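Local coordinates for suppressor of fused homolog (Drosophila melanogaster, PDB 6LPH), which binds the kinase Fused and probably sequesters DNA-binding transcription factors, this chain being the N-terminal portion of the longer protein, at residues 76-82 / 98-104; 24-29 / 180-184; 149-153 / 174-178; 104-108 / 131-136. The contacts are given in a common frame with arbitrary orientation. Residues are numbered along the deposited sequence.

Going from the N terminus, helix 16-28 supplies the first half of contact 2, whose partner arrives only at 180-184, so this pair closes the longest loop and encloses the other three. Inside it the contacts follow in series and none cross. Contact 1 joins the end of strand 71-77 to neighbouring strand 97-109; contact 4 continues along that strand from the shared Leu104 and packs it on helix 131-146; contact 3 brings the loop after that helix back to strand 172-186. Helix 16-28 and helix 131-146 thus cover opposite faces of one mixed sheet. Asp178 of contact 3, salt-bridged to Arg107 and hydrogen-bonded to Thr105, ties contact 3 to the strand of contact 4.

Contact 1 of 4, residues 76-82 / 98-104; sequences SFGLSDL and SGMGFEL
The carboxylate of Glu103 organises this junction, where antiparallel neighbours of the mixed sheet part company and strand 71-77 runs into a loop. Glu103 OE2 accepts Gly78 N (2.8 Å), Ser80 N (2.9 Å) and Ser80 OG (2.5 Å); Glu103 OE1 accepts Leu79 N (3.0 Å) and Ser76 OG (2.7 Å). The m, m rotamer (chi1 -65°, chi2 -73°) folds the acid into the bend of the loop, where amides and hydroxyls compensate its buried charge. Gly78 (151/-25) makes that bend with backbone angles that call for glycine. Strand pairing survives at Ser76, whose N donates to Leu104 O at 2.9 Å, while Ser76 OG (chi1 p) stands in for a carbonyl and accepts Leu104 N, also at 2.9 Å.

Across from the loop, Ser98 to Gly101 form a type II' turn closed by Gly101 N to Ser98 O (2.7 Å). Gly99 (60/-130) fits because a CB would clash with Leu79 O. Met100 N donates to Leu79 O (2.8 Å), and Asp81 N to Ser98 OG (2.8 Å), a hydroxyl also bonded to Thr188.

Leu79 (m, t) provides the apolar filling, beneath Phe144 of helix 131-146: its CB lies over one face of the Phe102 ring, and Leu79 CD1 meets Phe102 CE1 at 3.6 Å and Leu104 CG at 3.5 Å.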
loop_
_atom_site.group_PDB
_atom_site.type_symbol
_atom_site.label_atom_id
_atom_site.label_comp_id
_atom_site.label_asym_id
_atom_site.label_seq_id
_atom_site.Cartn_x
_atom_site.Cartn_y
_atom_site.Cartn_z
ATOM N N SER A 76 -0.837 -2.437 -5.598
ATOM C CA SER A 76 -2.186 -2.657 -6.154
ATOM C C SER A 76 -2.188 -2.623 -7.669
ATOM O O SER A 76 -1.304 -2.002 -8.299
ATOM C CB SER A 76 -3.169 -1.562 -5.669
ATOM O OG SER A 76 -2.960 -0.314 -6.376
ATOM N N PHE A 77 -3.201 -3.266 -8.254
ATOM C CA PHE A 77 -3.432 -3.205 -9.706
ATOM C C PHE A 77 -4.909 -2.967 -9.893
ATOM O O PHE A 77 -5.734 -3.834 -9.518
ATOM C CB PHE A 77 -3.109 -4.538 -10.382
ATOM C CG PHE A 77 -1.678 -4.983 -10.238
ATOM C CD1 PHE A 77 -1.231 -5.586 -9.055
ATOM C CD2 PHE A 77 -0.794 -4.880 -11.314
ATOM C CE1 PHE A 77 0.083 -6.028 -8.927
ATOM C CE2 PHE A 77 0.515 -5.341 -11.188
ATOM C CZ PHE A 77 0.958 -5.912 -9.992
ATOM N N GLY A 78 -5.246 -1.823 -10.488
ATOM C CA GLY A 78 -6.626 -1.505 -10.816
ATOM C C GLY A 78 -6.977 -0.032 -10.834
ATOM O O GLY A 78 -7.940 0.331 -11.494
ATOM N N LEU A 79 -6.238 0.807 -10.091
ATOM C CA LEU A 79 -6.465 2.273 -10.105
ATOM C C LEU A 79 -5.929 2.892 -11.394
ATOM O O LEU A 79 -6.449 3.910 -11.866
ATOM C CB LEU A 79 -5.852 2.963 -8.854
ATOM C CG LEU A 79 -6.579 2.550 -7.551
ATOM C CD1 LEU A 79 -5.748 2.901 -6.344
ATOM C CD2 LEU A 79 -7.845 3.361 -7.484
ATOM N N SER A 80 -4.901 2.269 -11.954
ATOM C CA SER A 80 -4.415 2.645 -13.294
ATOM C C SER A 80 -5.156 1.816 -14.360
ATOM O O SER A 80 -5.948 0.915 -14.026
ATOM C CB SER A 80 -2.905 2.443 -13.383
ATOM O OG SER A 80 -2.590 1.062 -13.353
ATOM N N ASP A 81 -4.930 2.134 -15.635
ATOM C CA ASP A 81 -5.643 1.453 -16.706
ATOM C C ASP A 81 -4.881 0.186 -17.102
ATOM O O ASP A 81 -3.987 0.237 -17.958
ATOM C CB ASP A 81 -5.830 2.391 -17.910
ATOM C CG ASP A 81 -6.593 1.742 -19.053
ATOM O OD1 ASP A 81 -6.725 2.378 -20.119
ATOM O OD2 ASP A 81 -7.044 0.586 -18.906
ATOM N N LEU A 82 -5.232 -0.936 -16.470
ATOM C CA LEU A 82 -4.592 -2.229 -16.746
ATOM C C LEU A 82 -4.838 -2.742 -18.174
ATOM O O LEU A 82 -4.021 -3.471 -18.729
ATOM C CB LEU A 82 -5.135 -3.280 -15.768
ATOM C CG LEU A 82 -4.926 -2.988 -14.260
ATOM C CD1 LEU A 82 -5.497 -4.127 -13.372
ATOM C CD2 LEU A 82 -3.444 -2.730 -13.961
ATOM N N SER A 98 -2.660 7.034 -16.840
ATOM C CA SER A 98 -3.261 5.722 -17.060
ATOM C C SER A 98 -4.364 5.575 -16.006
ATOM O O SER A 98 -4.053 5.485 -14.827
ATOM C CB SER A 98 -2.203 4.617 -16.872
ATOM O OG SER A 98 -2.780 3.330 -16.981
ATOM N N GLY A 99 -5.634 5.586 -16.414
ATOM C CA GLY A 99 -6.751 5.495 -15.455
ATOM C C GLY A 99 -6.669 6.671 -14.511
ATOM O O GLY A 99 -6.515 7.809 -14.966
ATOM N N MET A 100 -6.737 6.402 -13.204
ATOM C CA MET A 100 -6.531 7.474 -12.223
ATOM C C MET A 100 -5.084 7.983 -12.166
ATOM O O MET A 100 -4.825 9.025 -11.580
ATOM C CB MET A 100 -7.048 7.078 -10.823
ATOM C CG MET A 100 -8.546 6.798 -10.831
ATOM S SD MET A 100 -9.283 6.933 -9.189
ATOM C CE MET A 100 -9.567 8.711 -9.094
ATOM N N GLY A 101 -4.149 7.268 -12.785
ATOM C CA GLY A 101 -2.784 7.788 -12.956
ATOM C C GLY A 101 -1.830 7.358 -11.850
ATOM O O GLY A 101 -0.682 7.845 -11.763
ATOM N N PHE A 102 -2.303 6.440 -11.005
ATOM C CA PHE A 102 -1.466 5.916 -9.943
ATOM C C PHE A 102 -1.907 4.513 -9.503
ATOM O O PHE A 102 -3.008 4.069 -9.874
ATOM C CB PHE A 102 -1.466 6.888 -8.742
ATOM C CG PHE A 102 -2.774 6.928 -7.995
ATOM C CD1 PHE A 102 -2.977 6.134 -6.877
ATOM C CD2 PHE A 102 -3.806 7.750 -8.433
ATOM C CE1 PHE A 102 -4.178 6.175 -6.187
ATOM C CE2 PHE A 102 -5.009 7.778 -7.758
ATOM C CZ PHE A 102 -5.196 6.991 -6.641
ATOM N N GLU A 103 -1.021 3.812 -8.778
ATOM C CA GLU A 103 -1.409 2.646 -7.987
ATOM C C GLU A 103 -0.952 2.886 -6.568
ATOM O O GLU A 103 -0.083 3.731 -6.318
ATOM C CB GLU A 103 -0.829 1.308 -8.522
ATOM C CG GLU A 103 -1.354 0.910 -9.929
ATOM C CD GLU A 103 -2.799 0.426 -9.968
ATOM O OE1 GLU A 103 -3.495 0.316 -8.898
ATOM O OE2 GLU A 103 -3.242 0.099 -11.097
ATOM N N LEU A 104 -1.560 2.135 -5.641
ATOM C CA LEU A 104 -1.219 2.228 -4.243
ATOM C C LEU A 104 -0.109 1.241 -3.866
ATOM O O LEU A 104 -0.115 0.080 -4.328
ATOM C CB LEU A 104 -2.440 1.875 -3.397
ATOM C CG LEU A 104 -3.629 2.849 -3.570
ATOM C CD1 LEU A 104 -4.869 2.311 -2.871
ATOM C CD2 LEU A 104 -3.270 4.242 -3.040
#

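Contact 2 of 4, residues 24-29 / 180-184; sequences HLGQVY and QLGCI
Residues 180-184 pass beneath the last turn of helix 16-28, which packs across one face of the mixed sheet. The nearest CA atoms are those of Val28 and Gln180, 7.3 Å apart, and His24, Leu25 and Val28 present one side of the helix before Tyr29 leaves helical angles.

Gln180 (-85/-45) directs its CB toward the helix. With chi1 at -112°, between wells, and chi2 t, its long side chain lies below Val28, Gln180 NE2 coming 3.4 Å from Val28 CG1. Its OE1 is held by Arg107, while the nearby Tyr29 hydroxyl bonds to His73. Leu181 (m, t) is the apolar centre: Leu181 CD2 lies 3.8 Å from Leu25 CD2 and 3.9 Å from Val28 CG2, a branched side chain filling the space between two others above Ile75. Leu181 O accepts His24 NE2 at 2.8 Å (153° at the hydrogen), near the plane of the imidazole. Gly182 (57/-132) turns the chain with a positive phi that favours glycine, leading into the strand at Cys183. Ile184, chi1 p, then faces the helix again and sets CG2 3.5 Å from the His24 ring centroid, 10° off the normal, a CH-pi contact.

His24 (chi1 t) therefore works twice, by its edge and by its face. The bond it donates requires a proton on NE2 and satisfies the loop carbonyl of Leu181, while Ile184 covers one face of the ring, which stays partly exposed.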
loop_
_atom_site.group_PDB
_atom_site.type_symbol
_atom_site.label_atom_id
_atom_site.label_comp_id
_atom_site.label_asym_id
_atom_site.label_seq_id
_atom_site.Cartn_x
_atom_site.Cartn_y
_atom_site.Cartn_z
ATOM N N HIS A 24 7.997 -3.784 -14.622
ATOM C CA HIS A 24 8.653 -2.899 -13.651
ATOM C C HIS A 24 8.962 -3.599 -12.347
ATOM O O HIS A 24 10.084 -3.487 -11.823
ATOM C CB HIS A 24 7.773 -1.683 -13.387
ATOM C CG HIS A 24 8.452 -0.602 -12.601
ATOM N ND1 HIS A 24 9.677 -0.133 -12.918
ATOM C CD2 HIS A 24 8.025 0.132 -11.491
ATOM C CE1 HIS A 24 10.027 0.841 -12.042
ATOM N NE2 HIS A 24 9.012 1.006 -11.180
ATOM N N LEU A 25 7.973 -4.305 -11.794
ATOM C CA LEU A 25 8.196 -5.067 -10.543
ATOM C C LEU A 25 9.243 -6.174 -10.717
ATOM O O LEU A 25 9.993 -6.490 -9.776
ATOM C CB LEU A 25 6.901 -5.647 -9.993
ATOM C CG LEU A 25 5.889 -4.608 -9.477
ATOM C CD1 LEU A 25 4.534 -5.232 -9.121
ATOM C CD2 LEU A 25 6.483 -3.869 -8.280
ATOM N N GLY A 26 9.297 -6.762 -11.910
ATOM C CA GLY A 26 10.315 -7.796 -12.207
ATOM C C GLY A 26 11.757 -7.277 -12.164
ATOM O O GLY A 26 12.709 -8.014 -11.820
ATOM N N GLN A 27 11.920 -6.004 -12.496
ATOM C CA GLN A 27 13.233 -5.358 -12.499
ATOM C C GLN A 27 13.643 -5.003 -11.084
ATOM O O GLN A 27 14.827 -5.014 -10.735
ATOM C CB GLN A 27 13.170 -4.058 -13.291
ATOM C CG GLN A 27 12.869 -4.241 -14.766
ATOM C CD GLN A 27 14.091 -4.564 -15.594
ATOM O OE1 GLN A 27 14.352 -3.892 -16.589
ATOM N NE2 GLN A 27 14.839 -5.581 -15.208
ATOM N N VAL A 28 12.651 -4.653 -10.280
ATOM C CA VAL A 28 12.894 -4.224 -8.923
ATOM C C VAL A 28 13.068 -5.468 -8.027
ATOM O O VAL A 28 13.855 -5.470 -7.084
ATOM C CB VAL A 28 11.741 -3.297 -8.440
ATOM C CG1 VAL A 28 11.803 -3.038 -6.924
ATOM C CG2 VAL A 28 11.802 -1.970 -9.166
ATOM N N TYR A 29 12.359 -6.538 -8.346
ATOM C CA TYR A 29 12.409 -7.763 -7.535
ATOM C C TYR A 29 12.765 -8.943 -8.424
ATOM O O TYR A 29 11.935 -9.843 -8.602
ATOM C CB TYR A 29 11.038 -8.022 -6.893
ATOM C CG TYR A 29 10.710 -7.158 -5.677
ATOM C CD1 TYR A 29 9.754 -6.118 -5.763
ATOM C CD2 TYR A 29 11.320 -7.397 -4.446
ATOM C CE1 TYR A 29 9.453 -5.346 -4.661
ATOM C CE2 TYR A 29 11.033 -6.623 -3.333
ATOM C CZ TYR A 29 10.092 -5.600 -3.448
ATOM O OH TYR A 29 9.781 -4.818 -2.357
ATOM N N GLN A 180 11.245 2.983 -4.239
ATOM C CA GLN A 180 11.740 1.968 -5.185
ATOM C C GLN A 180 11.062 2.102 -6.531
ATOM O O GLN A 180 11.707 2.005 -7.589
ATOM C CB GLN A 180 11.333 0.585 -4.686
ATOM C CG GLN A 180 12.461 -0.252 -4.256
ATOM C CD GLN A 180 11.988 -1.536 -3.646
ATOM O OE1 GLN A 180 10.860 -1.628 -3.126
ATOM N NE2 GLN A 180 12.846 -2.550 -3.702
ATOM N N LEU A 181 9.745 2.269 -6.496
ATOM C CA LEU A 181 8.965 2.135 -7.736
ATOM C C LEU A 181 8.871 3.429 -8.515
ATOM O O LEU A 181 8.790 3.397 -9.736
ATOM C CB LEU A 181 7.575 1.564 -7.478
ATOM C CG LEU A 181 7.563 0.211 -6.755
ATOM C CD1 LEU A 181 6.145 -0.313 -6.654
ATOM C CD2 LEU A 181 8.476 -0.779 -7.458
ATOM N N GLY A 182 8.866 4.553 -7.796
ATOM C CA GLY A 182 8.800 5.869 -8.428
ATOM C C GLY A 182 7.581 6.040 -9.333
ATOM O O GLY A 182 6.458 5.720 -8.963
ATOM N N CYS A 183 7.805 6.546 -10.540
ATOM C CA CYS A 183 6.702 6.812 -11.450
ATOM C C CYS A 183 7.149 6.272 -12.802
ATOM O O CYS A 183 8.311 6.400 -13.146
ATOM C CB CYS A 183 6.425 8.325 -11.518
ATOM S SG CYS A 183 6.129 9.128 -9.902
ATOM N N ILE A 184 6.248 5.637 -13.545
ATOM C CA ILE A 184 6.621 5.042 -14.828
ATOM C C ILE A 184 5.636 5.421 -15.934
ATOM O O ILE A 184 4.480 5.815 -15.661
ATOM C CB ILE A 184 6.693 3.503 -14.770
ATOM C CG1 ILE A 184 5.281 2.892 -14.575
ATOM C CG2 ILE A 184 7.644 3.020 -13.658
ATOM C CD1 ILE A 184 5.270 1.368 -14.575
#

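Contact 3 of 4, residues 149-153 / 174-178; sequences GLCFG and LVAQD
Extended but irregular, residues 149-153 run from helix 131-146 toward edge strand 155-156 and meet strand 172-186 just where that sheet pairing begins. The closest CA atoms, Phe152 and Ala176, are 4.7 Å apart.

One main-chain hydrogen bond joins the segments: Gly153 N donates to Val175 O at 2.7 Å, nearly straight at 170°. Val175 O also receives a CA-H...O contact from Phe152 CA at 3.6 Å. Gly153 (101/-16) holds a conformation in which a CB would jam against the preceding carbonyl; the next residue, Asp154, takes up backbone pairing with Val175.

Aromatic packing comes from Phe152 (chi1 -44°, chi2 -45°). One ring face covers Gln177, whose CB sits 3.6 Å from the ring centroid and 8° off its normal, a CH-pi contact. Gln177 is fully extended (t, t), so its methylene groups can lie flat against the aromatic face.

The aliphatic pair is Val175 (chi1 t), pointing toward the loop, with Leu150: Val175 CG2 lies 4.3 Å from Leu150 CD1. Separately, Val175 CG1 makes a van der Waals contact with the backbone at Cys151 O, 3.5 Å away.

A short main-chain bond thus fixes the approach, while the surrounding carbon contacts depend on shape; the glutamine contributes its aliphatic stem to a largely apolar seam.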
loop_
_atom_site.group_PDB
_atom_site.type_symbol
_atom_site.label_atom_id
_atom_site.label_comp_id
_atom_site.label_asym_id
_atom_site.label_seq_id
_atom_site.Cartn_x
_atom_site.Cartn_y
_atom_site.Cartn_z
ATOM N N GLY A 149 -7.890 11.649 -7.210
ATOM C CA GLY A 149 -6.681 10.831 -7.191
ATOM C C GLY A 149 -5.839 11.249 -5.981
ATOM O O GLY A 149 -6.217 12.146 -5.226
ATOM N N LEU A 150 -4.703 10.599 -5.779
ATOM C CA LEU A 150 -3.841 10.943 -4.655
ATOM C C LEU A 150 -2.561 11.506 -5.205
ATOM O O LEU A 150 -2.117 11.048 -6.252
ATOM C CB LEU A 150 -3.545 9.702 -3.820
ATOM C CG LEU A 150 -4.770 9.093 -3.110
ATOM C CD1 LEU A 150 -4.415 7.742 -2.491
ATOM C CD2 LEU A 150 -5.284 10.045 -2.036
ATOM N N CYS A 151 -2.000 12.508 -4.526
ATOM C CA CYS A 151 -0.712 13.111 -4.898
ATOM C C CYS A 151 0.269 12.973 -3.724
ATOM O O CYS A 151 -0.147 12.857 -2.564
ATOM C CB CYS A 151 -0.849 14.610 -5.228
ATOM S SG CYS A 151 -2.248 15.129 -6.270
ATOM N N PHE A 152 1.560 13.026 -4.017
ATOM C CA PHE A 152 2.580 13.012 -2.963
ATOM C C PHE A 152 2.410 14.214 -2.025
ATOM O O PHE A 152 2.265 15.358 -2.469
ATOM C CB PHE A 152 3.990 12.967 -3.557
ATOM C CG PHE A 152 4.134 11.988 -4.681
ATOM C CD1 PHE A 152 3.596 10.694 -4.575
ATOM C CD2 PHE A 152 4.790 12.358 -5.871
ATOM C CE1 PHE A 152 3.719 9.782 -5.627
ATOM C CE2 PHE A 152 4.915 11.448 -6.929
ATOM C CZ PHE A 152 4.384 10.163 -6.808
ATOM N N GLY A 153 2.392 13.935 -0.734
ATOM C CA GLY A 153 2.169 14.970 0.247
ATOM C C GLY A 153 0.740 14.994 0.783
ATOM O O GLY A 153 0.512 15.606 1.813
ATOM N N LEU A 174 -0.649 9.236 5.296
ATOM C CA LEU A 174 -0.071 10.257 4.379
ATOM C C LEU A 174 0.318 9.537 3.136
ATOM O O LEU A 174 0.449 8.318 3.167
ATOM C CB LEU A 174 1.168 10.986 4.955
ATOM C CG LEU A 174 0.965 11.688 6.299
ATOM C CD1 LEU A 174 2.225 12.455 6.759
ATOM C CD2 LEU A 174 -0.244 12.612 6.178
ATOM N N VAL A 175 0.519 10.300 2.046
ATOM C CA VAL A 175 0.873 9.749 0.737
ATOM C C VAL A 175 2.264 10.224 0.308
ATOM O O VAL A 175 2.540 11.421 0.253
ATOM C CB VAL A 175 -0.162 10.114 -0.354
ATOM C CG1 VAL A 175 0.217 9.486 -1.709
ATOM C CG2 VAL A 175 -1.555 9.663 0.073
ATOM N N ALA A 176 3.147 9.260 0.053
ATOM C CA ALA A 176 4.515 9.544 -0.378
ATOM C C ALA A 176 4.765 8.877 -1.715
ATOM O O ALA A 176 3.991 7.998 -2.131
ATOM C CB ALA A 176 5.521 9.040 0.671
ATOM N N GLN A 177 5.824 9.308 -2.407
ATOM C CA GLN A 177 6.225 8.614 -3.613
ATOM C C GLN A 177 6.934 7.338 -3.158
ATOM O O GLN A 177 7.783 7.395 -2.282
ATOM C CB GLN A 177 7.173 9.451 -4.460
ATOM C CG GLN A 177 7.506 8.709 -5.751
ATOM C CD GLN A 177 8.432 9.491 -6.631
ATOM O OE1 GLN A 177 9.117 10.411 -6.185
ATOM N NE2 GLN A 177 8.461 9.136 -7.885
ATOM N N ASP A 178 6.560 6.198 -3.725
ATOM C CA ASP A 178 7.274 4.944 -3.465
ATOM C C ASP A 178 8.761 5.076 -3.869
ATOM O O ASP A 178 9.060 5.304 -5.031
ATOM C CB ASP A 178 6.583 3.756 -4.186
ATOM C CG ASP A 178 7.165 2.414 -3.774
ATOM O OD1 ASP A 178 6.398 1.613 -3.201
ATOM O OD2 ASP A 178 8.384 2.168 -3.995
#

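Contact 4 of 4, residues 104-108 / 131-136; sequences LTFRL and WPANLL
Helix 131-146 lies over one face of the mixed sheet, and this is its first stretch of alpha/beta packing, against the central strand 97-109. The short axes approach to 9.7 Å and run at 145°, nearer antiparallel than crossed; Leu104 faces Leu136 (CA to CA 6.9 Å) and Phe106 faces Pro132 (7.8 Å).

Every second strand residue, Leu104, Phe106 and Leu108, points its CB toward the helix. Phe106 (chi1 t, chi2 59°) is the large bump. It enters a hollow bordered by Trp131, Pro132, Leu135 and Leu136: Phe106 CD2 touches Pro132 CB at 3.7 Å, Phe106 CE2 touches Trp131 CH2 at 3.8 Å, and Leu135 CD2 lies over one ring face, 4.5 Å from Phe106 CZ. The Phe106 and Trp131 rings meet obliquely, planes at 67°. In return Leu136 (m, t) fits the dip between Leu104 and Phe106, Leu136 CD2 lying 4.0 Å from Leu104 CB and 4.4 Å from Phe106 CB. At the far end, Leu108 CD2 nestles between Trp131 CZ2 (3.6 Å) and Pro132 CG (3.9 Å). The CA-to-CB bond of Trp131 points sideways, but with chi1 p the indole comes nearer the strand. Proline suits the helix's first turn, where a compact ring packs without needing an amide hydrogen.

Trp131 and Asn134 also pack on a polar side chain of the bound peptide. Thr105 and Arg107 carry their polar groups to Asp178 on the other face. The helix-facing side is joined mainly by apolar packing, without hydrogen bonds between the segments, and its fit rests on complementary shape.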
loop_
_atom_site.group_PDB
_atom_site.type_symbol
_atom_site.label_atom_id
_atom_site.label_comp_id
_atom_site.label_asym_id
_atom_site.label_seq_id
_atom_site.Cartn_x
_atom_site.Cartn_y
_atom_site.Cartn_z
ATOM N N LEU A 104 -1.560 2.135 -5.641
ATOM C CA LEU A 104 -1.219 2.228 -4.243
ATOM C C LEU A 104 -0.109 1.241 -3.866
ATOM O O LEU A 104 -0.115 0.080 -4.328
ATOM C CB LEU A 104 -2.440 1.875 -3.397
ATOM C CG LEU A 104 -3.629 2.849 -3.570
ATOM C CD1 LEU A 104 -4.869 2.311 -2.871
ATOM C CD2 LEU A 104 -3.270 4.242 -3.040
ATOM N N THR A 105 0.833 1.699 -3.037
ATOM C CA THR A 105 1.759 0.784 -2.376
ATOM C C THR A 105 1.722 0.948 -0.841
ATOM O O THR A 105 1.200 1.948 -0.319
ATOM C CB THR A 105 3.205 0.867 -2.905
ATOM O OG1 THR A 105 3.859 2.001 -2.344
ATOM C CG2 THR A 105 3.248 0.986 -4.476
ATOM N N PHE A 106 2.263 -0.033 -0.128
ATOM C CA PHE A 106 2.275 0.056 1.334
ATOM C C PHE A 106 3.465 -0.772 1.824
ATOM O O PHE A 106 3.773 -1.821 1.246
ATOM C CB PHE A 106 0.945 -0.455 1.867
ATOM C CG PHE A 106 0.811 -0.444 3.391
ATOM C CD1 PHE A 106 0.934 0.752 4.125
ATOM C CD2 PHE A 106 0.489 -1.611 4.072
ATOM C CE1 PHE A 106 0.763 0.788 5.505
ATOM C CE2 PHE A 106 0.288 -1.590 5.481
ATOM C CZ PHE A 106 0.447 -0.394 6.192
ATOM N N ARG A 107 4.188 -0.243 2.808
ATOM C CA ARG A 107 5.329 -0.972 3.393
ATOM C C ARG A 107 5.040 -1.255 4.851
ATOM O O ARG A 107 4.838 -0.335 5.670
ATOM C CB ARG A 107 6.627 -0.215 3.235
ATOM C CG ARG A 107 7.010 -0.051 1.736
ATOM C CD ARG A 107 8.318 0.685 1.571
ATOM N NE ARG A 107 8.587 0.958 0.151
ATOM C CZ ARG A 107 9.165 0.088 -0.686
ATOM N NH1 ARG A 107 9.586 -1.119 -0.233
ATOM N NH2 ARG A 107 9.381 0.428 -1.965
ATOM N N LEU A 108 5.022 -2.526 5.182
ATOM C CA LEU A 108 4.588 -2.915 6.534
ATOM C C LEU A 108 5.695 -3.643 7.325
ATOM O O LEU A 108 6.144 -4.721 6.931
ATOM C CB LEU A 108 3.321 -3.747 6.433
ATOM C CG LEU A 108 2.864 -4.420 7.755
ATOM C CD1 LEU A 108 2.453 -3.377 8.782
ATOM C CD2 LEU A 108 1.718 -5.398 7.470
ATOM N N TRP A 131 -4.165 -8.570 5.595
ATOM C CA TRP A 131 -5.035 -7.443 5.969
ATOM C C TRP A 131 -4.788 -6.151 5.183
ATOM O O TRP A 131 -5.744 -5.413 4.942
ATOM C CB TRP A 131 -5.112 -7.237 7.499
ATOM C CG TRP A 131 -3.830 -6.683 8.105
ATOM C CD1 TRP A 131 -2.849 -7.379 8.802
ATOM C CD2 TRP A 131 -3.351 -5.281 8.062
ATOM N NE1 TRP A 131 -1.836 -6.536 9.187
ATOM C CE2 TRP A 131 -2.070 -5.265 8.772
ATOM C CE3 TRP A 131 -3.837 -4.088 7.514
ATOM C CZ2 TRP A 131 -1.333 -4.091 8.946
ATOM C CZ3 TRP A 131 -3.086 -2.911 7.693
ATOM C CH2 TRP A 131 -1.858 -2.918 8.368
ATOM N N PRO A 132 -3.532 -5.863 4.745
ATOM C CA PRO A 132 -3.348 -4.618 3.977
ATOM C C PRO A 132 -4.091 -4.595 2.638
ATOM O O PRO A 132 -4.365 -3.514 2.114
ATOM C CB PRO A 132 -1.813 -4.539 3.805
ATOM C CG PRO A 132 -1.323 -5.232 5.081
ATOM C CD PRO A 132 -2.217 -6.440 5.084
ATOM N N ALA A 133 -4.430 -5.766 2.103
ATOM C CA ALA A 133 -5.239 -5.848 0.886
ATOM C C ALA A 133 -6.623 -5.204 1.037
ATOM O O ALA A 133 -7.039 -4.492 0.129
ATOM C CB ALA A 133 -5.357 -7.297 0.391
ATOM N N ASN A 134 -7.320 -5.475 2.154
ATOM C CA ASN A 134 -8.557 -4.760 2.537
ATOM C C ASN A 134 -8.365 -3.274 2.609
ATOM O O ASN A 134 -9.239 -2.530 2.196
ATOM C CB ASN A 134 -9.022 -5.128 3.950
ATOM C CG ASN A 134 -9.597 -6.507 4.046
ATOM O OD1 ASN A 134 -9.586 -7.094 5.129
ATOM N ND2 ASN A 134 -10.105 -7.038 2.941
ATOM N N LEU A 135 -7.254 -2.844 3.213
ATOM C CA LEU A 135 -6.971 -1.442 3.374
ATOM C C LEU A 135 -6.850 -0.791 1.978
ATOM O O LEU A 135 -7.494 0.251 1.718
ATOM C CB LEU A 135 -5.675 -1.240 4.185
ATOM C CG LEU A 135 -5.196 0.226 4.245
ATOM C CD1 LEU A 135 -6.170 1.110 5.004
ATOM C CD2 LEU A 135 -3.779 0.329 4.827
ATOM N N LEU A 136 -6.060 -1.408 1.086
ATOM C CA LEU A 136 -5.905 -0.856 -0.254
ATOM C C LEU A 136 -7.202 -0.902 -1.056
ATOM O O LEU A 136 -7.471 0.041 -1.779
ATOM C CB LEU A 136 -4.770 -1.541 -1.053
ATOM C CG LEU A 136 -3.385 -1.537 -0.370
ATOM C CD1 LEU A 136 -2.310 -2.155 -1.245
ATOM C CD2 LEU A 136 -3.005 -0.118 0.028
#